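Local coordinates for protein caspase Nc subunit 1 (Drosophila melanogaster, PDB 2FP3) that acts as an initiator cysteine protease that triggers the caspase cascade responsible for executing apoptosis, at residues G252-Q257 with G284-K289; I275-S280 with G296-L301. The protein carries 2 engineered substitutions. All blocks are in the same frame, centred on the assembly; numbering follows the deposited sequence.

Contact 1: G252-Q257 with G284-K289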
# COMPACT_ATOMS: atom_id res chain seq x y z
N GLY A 252 -12.18 4.57 0.88
CA GLY A 252 -10.77 4.28 0.69
C GLY A 252 -9.90 5.49 1.02
O GLY A 252 -8.83 5.36 1.62
N SER A 253 -10.38 6.67 0.63
CA SER A 253 -9.66 7.92 0.88
C SER A 253 -9.57 8.15 2.39
O SER A 253 -8.56 8.65 2.88
CB SER A 253 -10.39 9.09 0.22
OG SER A 253 -10.43 8.95 -1.19
N TRP A 254 -10.62 7.78 3.11
CA TRP A 254 -10.66 7.94 4.55
C TRP A 254 -9.72 6.91 5.17
O TRP A 254 -9.03 7.18 6.16
CB TRP A 254 -12.09 7.74 5.06
CG TRP A 254 -12.30 8.27 6.44
CD1 TRP A 254 -12.70 7.56 7.54
CD2 TRP A 254 -12.10 9.62 6.88
NE1 TRP A 254 -12.77 8.39 8.63
CE2 TRP A 254 -12.41 9.66 8.26
CE3 TRP A 254 -11.70 10.80 6.24
CZ2 TRP A 254 -12.32 10.83 9.01
CZ3 TRP A 254 -11.62 11.97 6.99
CH2 TRP A 254 -11.93 11.98 8.36
N TYR A 255 -9.71 5.71 4.58
CA TYR A 255 -8.83 4.64 5.02
C TYR A 255 -7.39 5.12 4.87
O TYR A 255 -6.58 5.06 5.81
CB TYR A 255 -9.04 3.41 4.14
CG TYR A 255 -8.03 2.31 4.39
CD1 TYR A 255 -8.22 1.39 5.41
CD2 TYR A 255 -6.89 2.20 3.61
CE1 TYR A 255 -7.30 0.37 5.64
CE2 TYR A 255 -5.95 1.19 3.83
CZ TYR A 255 -6.17 0.27 4.85
OH TYR A 255 -5.29 -0.77 5.05
N ILE A 256 -7.07 5.61 3.67
CA ILE A 256 -5.73 6.12 3.37
C ILE A 256 -5.31 7.26 4.30
O ILE A 256 -4.18 7.26 4.81
CB ILE A 256 -5.64 6.63 1.93
CG1 ILE A 256 -5.61 5.44 0.97
CG2 ILE A 256 -4.39 7.46 1.74
CD1 ILE A 256 -5.66 5.85 -0.47
N GLN A 257 -6.20 8.22 4.50
CA GLN A 257 -5.86 9.35 5.37
C GLN A 257 -5.58 8.89 6.79
O GLN A 257 -4.57 9.28 7.39
CB GLN A 257 -6.99 10.38 5.36
CG GLN A 257 -7.20 11.03 4.00
CD GLN A 257 -5.94 11.67 3.45
OE1 GLN A 257 -5.56 11.44 2.29
NE2 GLN A 257 -5.28 12.48 4.27
N GLY A 284 -13.04 2.74 11.32
CA GLY A 284 -14.31 2.11 11.65
C GLY A 284 -15.15 2.93 12.60
O GLY A 284 -16.33 3.18 12.35
N ASN A 285 -14.55 3.36 13.71
CA ASN A 285 -15.27 4.16 14.70
C ASN A 285 -15.57 5.54 14.13
O ASN A 285 -14.80 6.48 14.33
CB ASN A 285 -14.42 4.29 15.97
CG ASN A 285 -15.16 5.01 17.09
OD1 ASN A 285 -14.59 5.31 18.14
ND2 ASN A 285 -16.44 5.29 16.87
N LYS A 286 -16.69 5.66 13.43
CA LYS A 286 -17.08 6.94 12.85
C LYS A 286 -18.50 6.95 12.31
O LYS A 286 -19.43 6.44 12.95
CB LYS A 286 -16.10 7.32 11.74
CG LYS A 286 -16.12 6.39 10.54
CD LYS A 286 -15.25 6.93 9.42
CE LYS A 286 -15.69 8.33 8.99
NZ LYS A 286 -17.08 8.36 8.47
N ARG A 287 -18.67 7.54 11.13
CA ARG A 287 -19.98 7.66 10.50
C ARG A 287 -20.06 7.01 9.12
O ARG A 287 -19.04 6.66 8.52
CB ARG A 287 -20.34 9.15 10.39
CG ARG A 287 -19.24 9.98 9.76
CD ARG A 287 -19.50 11.47 9.86
NE ARG A 287 -18.38 12.25 9.33
CZ ARG A 287 -18.33 13.58 9.31
NH1 ARG A 287 -19.34 14.29 9.79
NH2 ARG A 287 -17.26 14.19 8.82
N THR A 288 -21.29 6.87 8.62
CA THR A 288 -21.59 6.29 7.32
C THR A 288 -20.74 5.09 6.87
O THR A 288 -20.25 5.05 5.74
CB THR A 288 -21.53 7.37 6.21
OG1 THR A 288 -21.88 6.80 4.95
CG2 THR A 288 -20.15 7.99 6.12
N LYS A 289 -20.57 4.11 7.76
CA LYS A 289 -19.80 2.90 7.46
C LYS A 289 -19.63 2.02 8.69
O LYS A 289 -18.87 1.04 8.67
CB LYS A 289 -18.42 3.25 6.90
CG LYS A 289 -17.48 3.92 7.89
CD LYS A 289 -16.11 4.20 7.26
CE LYS A 289 -16.20 5.21 6.12
NZ LYS A 289 -14.87 5.50 5.53
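W254 turns its indole toward K286 and K289 with CG anti to the backbone N (chi1 -163°), which carries the ring out from its helix to the loop. K286 and K289 both start with CG between the backbone N and the carbonyl carbon, and K286 then bends twice more near its end. This is the caspase fold, a central sheet flanked by helices. The contact joins the start of helix 251-266 to the loop after helix 272-284, which probably corresponds to loop L4 of other caspases, the loop that borders the substrate groove.

The K286 chain approaches the five-membered ring of W254 obliquely. W254 NE1 is only 2.9 Å from K286 CE, too close for the exact placement to be trusted. With that reserve, the ammonium makes an off-centre cation-pi contact, with K286 NZ 4.7 Å from the centroid of the W254 five-membered ring and 29° off the normal. K289 comes in at about a right angle, and its NZ lies 3.6 Å from W254 CB. The ammonium nitrogens K286 NZ and K289 NZ are 4.7 Å apart, so they probably repel one another somewhat.

Neighbours add to the packing. The ring of H246 meets the indole with the planes at about 40°, and V283 also packs on W254. T288 OG1 is hydrogen-bonded to V244 O. The bend of the K286 chain also serves a bond within the loop: K286 NZ donates to R287 O at 2.6 Å, from above the carbonyl plane.

Contact 2: I275-S280 with G296-L301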
# COMPACT_ATOMS: atom_id res chain seq x y z
N ILE A 275 -0.34 -1.21 13.32
CA ILE A 275 -0.79 0.02 12.69
C ILE A 275 -2.03 -0.22 11.83
O ILE A 275 -2.95 0.59 11.84
CB ILE A 275 0.36 0.61 11.84
CG1 ILE A 275 1.38 1.27 12.78
CG2 ILE A 275 -0.19 1.61 10.83
CD1 ILE A 275 2.66 1.74 12.11
N LEU A 276 -2.07 -1.34 11.11
CA LEU A 276 -3.22 -1.68 10.27
C LEU A 276 -4.45 -1.93 11.14
O LEU A 276 -5.55 -1.54 10.76
CB LEU A 276 -2.94 -2.91 9.40
CG LEU A 276 -1.93 -2.74 8.26
CD1 LEU A 276 -1.70 -4.06 7.55
CD2 LEU A 276 -2.42 -1.70 7.28
N LYS A 277 -4.28 -2.58 12.28
CA LYS A 277 -5.42 -2.81 13.17
C LYS A 277 -5.88 -1.45 13.69
O LYS A 277 -7.08 -1.20 13.77
CB LYS A 277 -5.05 -3.71 14.34
CG LYS A 277 -4.83 -5.18 13.99
CD LYS A 277 -4.33 -5.91 15.23
CE LYS A 277 -3.61 -7.19 14.90
NZ LYS A 277 -2.39 -6.99 14.11
N LYS A 278 -4.93 -0.59 14.04
CA LYS A 278 -5.26 0.76 14.53
C LYS A 278 -5.98 1.52 13.43
O LYS A 278 -6.96 2.21 13.69
CB LYS A 278 -3.99 1.53 14.91
CG LYS A 278 -3.99 2.11 16.32
CD LYS A 278 -5.11 3.11 16.55
CE LYS A 278 -5.16 3.53 18.02
NZ LYS A 278 -6.40 4.29 18.35
N THR A 279 -5.50 1.39 12.20
CA THR A 279 -6.13 2.06 11.09
C THR A 279 -7.57 1.57 10.95
O THR A 279 -8.51 2.37 10.86
CB THR A 279 -5.36 1.80 9.78
OG1 THR A 279 -4.01 2.24 9.95
CG2 THR A 279 -5.98 2.54 8.62
N SER A 280 -7.74 0.25 10.94
CA SER A 280 -9.06 -0.37 10.79
C SER A 280 -10.01 -0.02 11.93
O SER A 280 -11.21 0.08 11.73
CB SER A 280 -8.93 -1.88 10.70
OG SER A 280 -10.19 -2.52 10.86
N GLY A 296 -11.70 -1.64 7.94
CA GLY A 296 -10.40 -2.07 7.43
C GLY A 296 -10.11 -3.55 7.60
O GLY A 296 -10.57 -4.18 8.55
N ALA A 297 -9.34 -4.11 6.66
CA ALA A 297 -9.00 -5.53 6.70
C ALA A 297 -7.73 -5.84 5.89
O ALA A 297 -7.34 -5.06 5.03
CB ALA A 297 -10.16 -6.36 6.16
N TYR A 298 -7.08 -6.96 6.18
CA TYR A 298 -5.89 -7.36 5.43
C TYR A 298 -5.64 -8.85 5.54
O TYR A 298 -6.06 -9.48 6.51
CB TYR A 298 -4.65 -6.60 5.92
CG TYR A 298 -4.23 -6.94 7.34
CD1 TYR A 298 -4.75 -6.24 8.44
CD2 TYR A 298 -3.27 -7.93 7.59
CE1 TYR A 298 -4.31 -6.50 9.74
CE2 TYR A 298 -2.84 -8.21 8.88
CZ TYR A 298 -3.36 -7.49 9.95
OH TYR A 298 -2.90 -7.75 11.23
N ASP A 299 -4.95 -9.42 4.55
CA ASP A 299 -4.62 -10.84 4.58
C ASP A 299 -3.14 -11.02 4.84
O ASP A 299 -2.29 -10.39 4.19
CB ASP A 299 -4.94 -11.53 3.25
CG ASP A 299 -6.33 -11.24 2.75
OD1 ASP A 299 -7.26 -11.13 3.58
OD2 ASP A 299 -6.47 -11.12 1.52
N ASN A 300 -2.82 -11.91 5.78
CA ASN A 300 -1.44 -12.20 6.12
C ASN A 300 -1.06 -13.47 5.35
O ASN A 300 -1.52 -14.56 5.69
CB ASN A 300 -1.30 -12.44 7.62
CG ASN A 300 0.14 -12.50 8.06
OD1 ASN A 300 0.96 -13.14 7.40
ND2 ASN A 300 0.46 -11.84 9.17
N LEU A 301 -0.26 -13.31 4.30
CA LEU A 301 0.17 -14.45 3.50
C LEU A 301 1.60 -14.80 3.87
O LEU A 301 2.56 -14.36 3.22
CB LEU A 301 0.08 -14.12 2.01
CG LEU A 301 -1.22 -13.51 1.50
CD1 LEU A 301 -1.13 -13.28 -0.01
CD2 LEU A 301 -2.38 -14.43 1.82
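Y298 and K277 meet at the phenol oxygen, where K277 NZ donates to Y298 OH at 3.0 Å. The lysine arrives at the ring edge, near its plane. The strongest polar partner of this hydroxyl is E273 OE1, so Y298 OH is held by two groups. E273 also takes weak bonds: its O from K277 NZ and its OE1 from N300 ND2.

Nonpolar contact comes from L276, which lies over one face of the same ring. Its CD1 is 4.0 Å from the Y298 ring centroid, a CH-pi contact offset toward the rim. L234 and C236 of strand 233-237 pack on both side chains.

Just before strand 297-301, S280 OG donates to G296 O at 2.9 Å. OG is anti to the backbone N (chi1 167°) and sits above the carbonyl plane. G296 is poorly ordered, so this bond is less certain. Within the helix, I275 O is gripped twice, by T279 N and by T279 OG1, the latter at 2.7 Å.

Helix 272-284 thus packs on strand 297-301, at the sheet edge and antiparallel to 233-237; in other caspases the corresponding strand lies at the dimer interface. K277 NZ and E273 OE1 probably hold the phenol oxygen in place, while L276 covers one ring face.

How the contacts relate
From the N terminus, the four segments come in the order 252-257, 275-280, 284-289 and 296-301. Contact 1 joins the first to the third and contact 2 the second to the fourth, so the two cross. Contact 1 closes a loop of 26 residues, mostly helical. Contact 2 closes one of 15 that runs from the helix to the last strand. Nearly all of helix 272-284 lies inside the first loop, and it supplies half of contact 2. The contacts touch directly: Y255 OH packs on L276 CD2 at 3.8 Å. Together they join helix 251-266 to the loop after helix 272-284, and that helix to strand 297-301.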